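Local coordinates for LPS-assembly lipoprotein (PDB 4KWY), which probably helps assemble lipopolysaccharide at the outer membrane, as LptE proteins do, at residues A[43-57]-A[69-81]. Sequence-based numbering, arbitrary orientation.
Sequences AYKLYLSVNEQRFAR and ELRMSVDWRLLDA
With CG anti to the backbone N in both Arg54 (chi1 -178°) and Arg71, Arg71 staying extended and Arg54 bending at chi3 (-64°), the two arginine side chains run side by side in the same direction, and their guanidinium planes stack 6° apart with centres 4.2 Å from each other. They sit where an antiparallel strand pair of the LptE-type sheet gives way to a short helix: strand 44-50 pairs with strand 67-80, then helix 52-56 lies alongside the latter. Two like charges can lie this close probably because Asp93 of strand 86-99 takes a salt bridge from Arg71 NE and is hydrogen-bonded to Ser73 OG. In the guanidinium plane of Arg54, NH1 donates to that same Ser73 OG at 2.8 Å, while Asn51 ND2 covers the face turned away from Arg71. A leucine in place of Arg54 would probably leave Ser73 OG without this donor and the Arg71 guanidinium without its flat partner. Asn51 also caps the helix, its OD1 accepting from Arg54 N. The Phe55 ring is met by Met72, a selenomethionine, whose CE lies over the ring face, 3.9 Å from the centroid, a CH-pi contact, with SE oblique to the ring, a Met-aromatic contact. On the sheet face carrying Leu48 and Leu78, Val50 meets Val74, and Leu46 CD1 reaches Trp76 CE3 at 3.6 Å; helices 21-34 and 104-135 cover this side. On the other face Tyr47 CE1 touches Leu79 CD1. Regular backbone bonds join the strands up to Asn51 N and Ser73 O, where direct pairing stops and water takes over: one molecule accepts from Ser73 N at 2.8 Å and donates to Asn51 O and Arg71 O.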
loop_
_atom_site.group_PDB
_atom_site.type_symbol
_atom_site.label_atom_id
_atom_site.label_comp_id
_atom_site.label_asym_id
_atom_site.label_seq_id
_atom_site.Cartn_x
_atom_site.Cartn_y
_atom_site.Cartn_z
ATOM N N ALA A 43 -13.724 -8.494 -9.261
ATOM C CA ALA A 43 -13.221 -9.194 -10.438
ATOM C C ALA A 43 -11.814 -9.702 -10.156
ATOM O O ALA A 43 -11.394 -10.707 -10.717
ATOM C CB ALA A 43 -13.212 -8.259 -11.629
ATOM N N TYR A 44 -11.091 -8.995 -9.284
ATOM C CA TYR A 44 -9.733 -9.340 -8.896
ATOM C C TYR A 44 -9.549 -9.297 -7.409
ATOM O O TYR A 44 -10.170 -8.472 -6.724
ATOM C CB TYR A 44 -8.697 -8.375 -9.522
ATOM C CG TYR A 44 -8.717 -8.325 -11.027
ATOM C CD1 TYR A 44 -8.121 -9.331 -11.787
ATOM C CD2 TYR A 44 -9.334 -7.275 -11.699
ATOM C CE1 TYR A 44 -8.153 -9.301 -13.181
ATOM C CE2 TYR A 44 -9.369 -7.229 -13.092
ATOM C CZ TYR A 44 -8.776 -8.244 -13.828
ATOM O OH TYR A 44 -8.838 -8.217 -15.200
ATOM N N LYS A 45 -8.626 -10.145 -6.911
ATOM C CA LYS A 45 -8.216 -10.159 -5.509
ATOM C C LYS A 45 -6.771 -9.723 -5.455
ATOM O O LYS A 45 -5.915 -10.342 -6.080
ATOM C CB LYS A 45 -8.434 -11.521 -4.842
ATOM C CG LYS A 45 -9.904 -11.914 -4.708
ATOM C CD LYS A 45 -10.561 -11.347 -3.450
ATOM C CE LYS A 45 -12.007 -11.768 -3.342
ATOM N NZ LYS A 45 -12.364 -12.191 -1.960
ATOM N N LEU A 46 -6.507 -8.596 -4.805
ATOM C CA LEU A 46 -5.146 -8.114 -4.674
ATOM C C LEU A 46 -4.630 -8.489 -3.292
ATOM O O LEU A 46 -5.093 -7.934 -2.295
ATOM C CB LEU A 46 -5.039 -6.590 -4.940
ATOM C CG LEU A 46 -3.649 -5.970 -4.745
ATOM C CD1 LEU A 46 -2.649 -6.546 -5.711
ATOM C CD2 LEU A 46 -3.702 -4.465 -4.877
ATOM N N TYR A 47 -3.647 -9.411 -3.246
ATOM C CA TYR A 47 -3.022 -9.888 -2.007
ATOM C C TYR A 47 -1.780 -9.116 -1.686
ATOM O O TYR A 47 -0.839 -9.131 -2.477
ATOM C CB TYR A 47 -2.674 -11.363 -2.122
ATOM C CG TYR A 47 -3.828 -12.226 -1.752
ATOM C CD1 TYR A 47 -4.747 -12.637 -2.710
ATOM C CD2 TYR A 47 -3.989 -12.683 -0.447
ATOM C CE1 TYR A 47 -5.777 -13.516 -2.387
ATOM C CE2 TYR A 47 -5.035 -13.528 -0.105
ATOM C CZ TYR A 47 -5.933 -13.937 -1.077
ATOM O OH TYR A 47 -6.979 -14.752 -0.716
ATOM N N LEU A 48 -1.751 -8.488 -0.510
ATOM C CA LEU A 48 -0.605 -7.696 -0.099
ATOM C C LEU A 48 0.231 -8.427 0.924
ATOM O O LEU A 48 -0.326 -8.921 1.895
ATOM C CB LEU A 48 -1.073 -6.368 0.501
ATOM C CG LEU A 48 -1.983 -5.489 -0.313
ATOM C CD1 LEU A 48 -2.427 -4.336 0.542
ATOM C CD2 LEU A 48 -1.278 -4.967 -1.558
ATOM N N SER A 49 1.564 -8.490 0.717
ATOM C CA SER A 49 2.486 -9.091 1.695
ATOM C C SER A 49 3.472 -8.032 2.144
ATOM O O SER A 49 4.507 -7.798 1.511
ATOM C CB SER A 49 3.199 -10.319 1.144
ATOM O OG SER A 49 2.224 -11.280 0.805
ATOM N N VAL A 50 3.100 -7.338 3.206
ATOM C CA VAL A 50 3.934 -6.301 3.786
ATOM C C VAL A 50 4.896 -6.962 4.761
ATOM O O VAL A 50 4.495 -7.835 5.534
ATOM C CB VAL A 50 3.117 -5.158 4.473
ATOM C CG1 VAL A 50 4.052 -4.066 5.020
ATOM C CG2 VAL A 50 2.112 -4.541 3.498
ATOM N N ASN A 51 6.169 -6.494 4.753
ATOM C CA ASN A 51 7.177 -6.887 5.733
ATOM C C ASN A 51 6.868 -6.035 6.966
ATOM O O ASN A 51 7.289 -4.877 7.067
ATOM C CB ASN A 51 8.579 -6.670 5.169
ATOM C CG ASN A 51 9.679 -7.152 6.062
ATOM O OD1 ASN A 51 9.552 -7.214 7.291
ATOM N ND2 ASN A 51 10.797 -7.494 5.457
ATOM N N GLU A 52 6.017 -6.572 7.832
ATOM C CA GLU A 52 5.468 -5.886 9.002
ATOM C C GLU A 52 6.500 -5.565 10.082
ATOM O O GLU A 52 6.356 -4.541 10.773
ATOM C CB GLU A 52 4.323 -6.708 9.606
ATOM C CG GLU A 52 3.098 -6.799 8.709
ATOM C CD GLU A 52 2.300 -5.534 8.458
ATOM O OE1 GLU A 52 2.661 -4.468 9.005
ATOM O OE2 GLU A 52 1.297 -5.616 7.710
ATOM N N GLN A 53 7.522 -6.436 10.233
ATOM C CA GLN A 53 8.568 -6.196 11.215
ATOM C C GLN A 53 9.387 -4.986 10.781
ATOM O O GLN A 53 9.589 -4.088 11.611
ATOM C CB GLN A 53 9.435 -7.437 11.473
ATOM C CG GLN A 53 8.758 -8.431 12.441
ATOM C CD GLN A 53 9.707 -9.372 13.169
ATOM O OE1 GLN A 53 10.830 -9.012 13.557
ATOM N NE2 GLN A 53 9.246 -10.589 13.436
ATOM N N ARG A 54 9.766 -4.909 9.474
ATOM C CA ARG A 54 10.523 -3.780 8.887
ATOM C C ARG A 54 9.708 -2.480 8.944
ATOM O O ARG A 54 10.261 -1.411 9.193
ATOM C CB ARG A 54 10.951 -4.085 7.434
ATOM C CG ARG A 54 11.789 -2.988 6.751
ATOM C CD ARG A 54 12.229 -3.376 5.364
ATOM N NE ARG A 54 13.120 -4.535 5.392
ATOM C CZ ARG A 54 13.254 -5.404 4.399
ATOM N NH1 ARG A 54 12.554 -5.262 3.284
ATOM N NH2 ARG A 54 14.086 -6.429 4.518
ATOM N N PHE A 55 8.403 -2.583 8.751
ATOM C CA PHE A 55 7.532 -1.423 8.766
ATOM C C PHE A 55 7.302 -0.846 10.190
ATOM O O PHE A 55 7.050 0.355 10.324
ATOM C CB PHE A 55 6.191 -1.778 8.116
ATOM C CG PHE A 55 5.290 -0.591 7.865
ATOM C CD1 PHE A 55 5.619 0.363 6.914
ATOM C CD2 PHE A 55 4.107 -0.434 8.576
ATOM C CE1 PHE A 55 4.782 1.452 6.678
ATOM C CE2 PHE A 55 3.267 0.662 8.334
ATOM C CZ PHE A 55 3.603 1.582 7.371
ATOM N N ALA A 56 7.362 -1.688 11.231
ATOM C CA ALA A 56 7.149 -1.240 12.603
ATOM C C ALA A 56 8.411 -0.536 13.177
ATOM O O ALA A 56 8.320 0.220 14.159
ATOM C CB ALA A 56 6.771 -2.431 13.469
ATOM N N ARG A 57 9.579 -0.827 12.569
ATOM C CA ARG A 57 10.890 -0.299 12.930
ATOM C C ARG A 57 11.259 0.995 12.207
ATOM O O ARG A 57 11.586 0.980 11.019
ATOM C CB ARG A 57 11.991 -1.334 12.618
ATOM C CG ARG A 57 12.187 -2.418 13.678
ATOM C CD ARG A 57 12.710 -1.893 15.013
ATOM N NE ARG A 57 13.919 -1.074 14.885
ATOM C CZ ARG A 57 15.155 -1.557 14.792
ATOM N NH1 ARG A 57 15.366 -2.868 14.781
ATOM N NH2 ARG A 57 16.188 -0.734 14.698
ATOM N N GLU A 69 14.177 6.783 9.597
ATOM C CA GLU A 69 13.832 6.286 8.267
ATOM C C GLU A 69 13.007 5.033 8.425
ATOM O O GLU A 69 13.353 4.137 9.183
ATOM C CB GLU A 69 15.025 6.044 7.344
ATOM C CG GLU A 69 14.570 5.792 5.906
ATOM C CD GLU A 69 15.646 5.599 4.855
ATOM O OE1 GLU A 69 16.261 4.508 4.830
ATOM O OE2 GLU A 69 15.824 6.507 4.010
ATOM N N LEU A 70 11.890 4.996 7.728
ATOM C CA LEU A 70 10.956 3.905 7.771
ATOM C C LEU A 70 10.803 3.336 6.368
ATOM O O LEU A 70 10.698 4.082 5.394
ATOM C CB LEU A 70 9.669 4.491 8.302
ATOM C CG LEU A 70 8.535 3.559 8.577
ATOM C CD1 LEU A 70 8.615 3.019 9.990
ATOM C CD2 LEU A 70 7.288 4.326 8.449
ATOM N N ARG A 71 10.849 2.012 6.266
ATOM C CA ARG A 71 10.786 1.331 4.986
ATOM C C ARG A 71 9.583 0.416 4.878
ATOM O O ARG A 71 9.307 -0.382 5.769
ATOM C CB ARG A 71 12.066 0.542 4.746
ATOM C CG ARG A 71 12.202 0.089 3.312
ATOM C CD ARG A 71 13.614 -0.302 3.022
ATOM N NE ARG A 71 13.678 -1.187 1.863
ATOM C CZ ARG A 71 14.369 -2.320 1.822
ATOM N NH1 ARG A 71 15.054 -2.725 2.884
ATOM N NH2 ARG A 71 14.380 -3.055 0.719
HETATM N N MSE A 72 8.843 0.579 3.788
HETATM C CA MSE A 72 7.711 -0.280 3.518
HETATM C C MSE A 72 8.053 -1.121 2.292
HETATM O O MSE A 72 8.174 -0.593 1.182
HETATM C CB MSE A 72 6.399 0.484 3.335
HETATM C CG MSE A 72 5.235 -0.486 3.086
HETATM SE SE MSE A 72 3.572 0.379 2.912
HETATM C CE MSE A 72 2.716 -0.514 4.307
ATOM N N SER A 73 8.183 -2.439 2.516
ATOM C CA SER A 73 8.471 -3.436 1.491
ATOM C C SER A 73 7.244 -4.289 1.303
ATOM O O SER A 73 6.722 -4.845 2.278
ATOM C CB SER A 73 9.661 -4.282 1.905
ATOM O OG SER A 73 10.776 -3.442 2.117
ATOM N N VAL A 74 6.735 -4.350 0.063
ATOM C CA VAL A 74 5.504 -5.089 -0.227
ATOM C C VAL A 74 5.663 -5.956 -1.450
ATOM O O VAL A 74 5.946 -5.464 -2.536
ATOM C CB VAL A 74 4.269 -4.148 -0.452
ATOM C CG1 VAL A 74 2.954 -4.902 -0.246
ATOM C CG2 VAL A 74 4.333 -2.870 0.387
ATOM N N ASP A 75 5.376 -7.228 -1.289
ATOM C CA ASP A 75 5.246 -8.171 -2.395
ATOM C C ASP A 75 3.779 -8.328 -2.587
ATOM O O ASP A 75 3.077 -8.491 -1.593
ATOM C CB ASP A 75 5.932 -9.519 -2.106
ATOM C CG ASP A 75 7.428 -9.469 -2.305
ATOM O OD1 ASP A 75 7.870 -9.333 -3.466
ATOM O OD2 ASP A 75 8.154 -9.577 -1.308
ATOM N N TRP A 76 3.283 -8.216 -3.822
ATOM C CA TRP A 76 1.851 -8.349 -4.041
ATOM C C TRP A 76 1.517 -9.165 -5.303
ATOM O O TRP A 76 2.265 -9.148 -6.279
ATOM C CB TRP A 76 1.181 -6.965 -4.064
ATOM C CG TRP A 76 1.818 -5.977 -4.982
ATOM C CD1 TRP A 76 2.806 -5.081 -4.681
ATOM C CD2 TRP A 76 1.484 -5.763 -6.356
ATOM N NE1 TRP A 76 3.108 -4.318 -5.786
ATOM C CE2 TRP A 76 2.311 -4.714 -6.831
ATOM C CE3 TRP A 76 0.565 -6.368 -7.239
ATOM C CZ2 TRP A 76 2.249 -4.252 -8.148
ATOM C CZ3 TRP A 76 0.469 -5.879 -8.533
ATOM C CH2 TRP A 76 1.316 -4.843 -8.983
ATOM N N ARG A 77 0.365 -9.868 -5.256
ATOM C CA ARG A 77 -0.199 -10.721 -6.322
ATOM C C ARG A 77 -1.608 -10.292 -6.668
ATOM O O ARG A 77 -2.426 -10.117 -5.763
ATOM C CB ARG A 77 -0.258 -12.195 -5.876
ATOM C CG ARG A 77 1.058 -12.802 -5.578
ATOM C CD ARG A 77 0.925 -14.229 -5.130
ATOM N NE ARG A 77 1.993 -14.509 -4.164
ATOM C CZ ARG A 77 3.172 -15.042 -4.473
ATOM N NH1 ARG A 77 3.422 -15.450 -5.712
ATOM N NH2 ARG A 77 4.091 -15.223 -3.532
ATOM N N LEU A 78 -1.925 -10.214 -7.964
ATOM C CA LEU A 78 -3.274 -9.891 -8.424
ATOM C C LEU A 78 -3.893 -11.163 -8.955
ATOM O O LEU A 78 -3.324 -11.795 -9.849
ATOM C CB LEU A 78 -3.275 -8.765 -9.479
ATOM C CG LEU A 78 -4.668 -8.222 -9.879
ATOM C CD1 LEU A 78 -5.263 -7.329 -8.769
ATOM C CD2 LEU A 78 -4.596 -7.452 -11.157
ATOM N N LEU A 79 -5.004 -11.595 -8.357
ATOM C CA LEU A 79 -5.624 -12.833 -8.818
ATOM C C LEU A 79 -6.956 -12.601 -9.490
ATOM O O LEU A 79 -7.649 -11.620 -9.207
ATOM C CB LEU A 79 -5.837 -13.856 -7.674
ATOM C CG LEU A 79 -4.768 -14.038 -6.616
ATOM C CD1 LEU A 79 -5.212 -15.035 -5.629
ATOM C CD2 LEU A 79 -3.434 -14.460 -7.213
ATOM N N ASP A 80 -7.336 -13.547 -10.334
ATOM C CA ASP A 80 -8.681 -13.588 -10.878
ATOM C C ASP A 80 -9.555 -14.088 -9.703
ATOM O O ASP A 80 -9.290 -15.174 -9.165
ATOM C CB ASP A 80 -8.750 -14.501 -12.114
ATOM C CG ASP A 80 -10.082 -14.465 -12.854
ATOM O OD1 ASP A 80 -11.134 -14.669 -12.205
ATOM O OD2 ASP A 80 -10.069 -14.278 -14.088
ATOM N N ALA A 81 -10.555 -13.284 -9.275
ATOM C CA ALA A 81 -11.425 -13.596 -8.135
ATOM C C ALA A 81 -12.279 -14.830 -8.349
ATOM O O ALA A 81 -12.816 -15.360 -7.375
ATOM C CB ALA A 81 -12.316 -12.411 -7.810
HETATM O O HOH W 1 -13.233 -12.296 -12.303
HETATM O O HOH W 2 8.390 -3.185 5.178
HETATM O O HOH W 3 11.670 0.491 8.457
#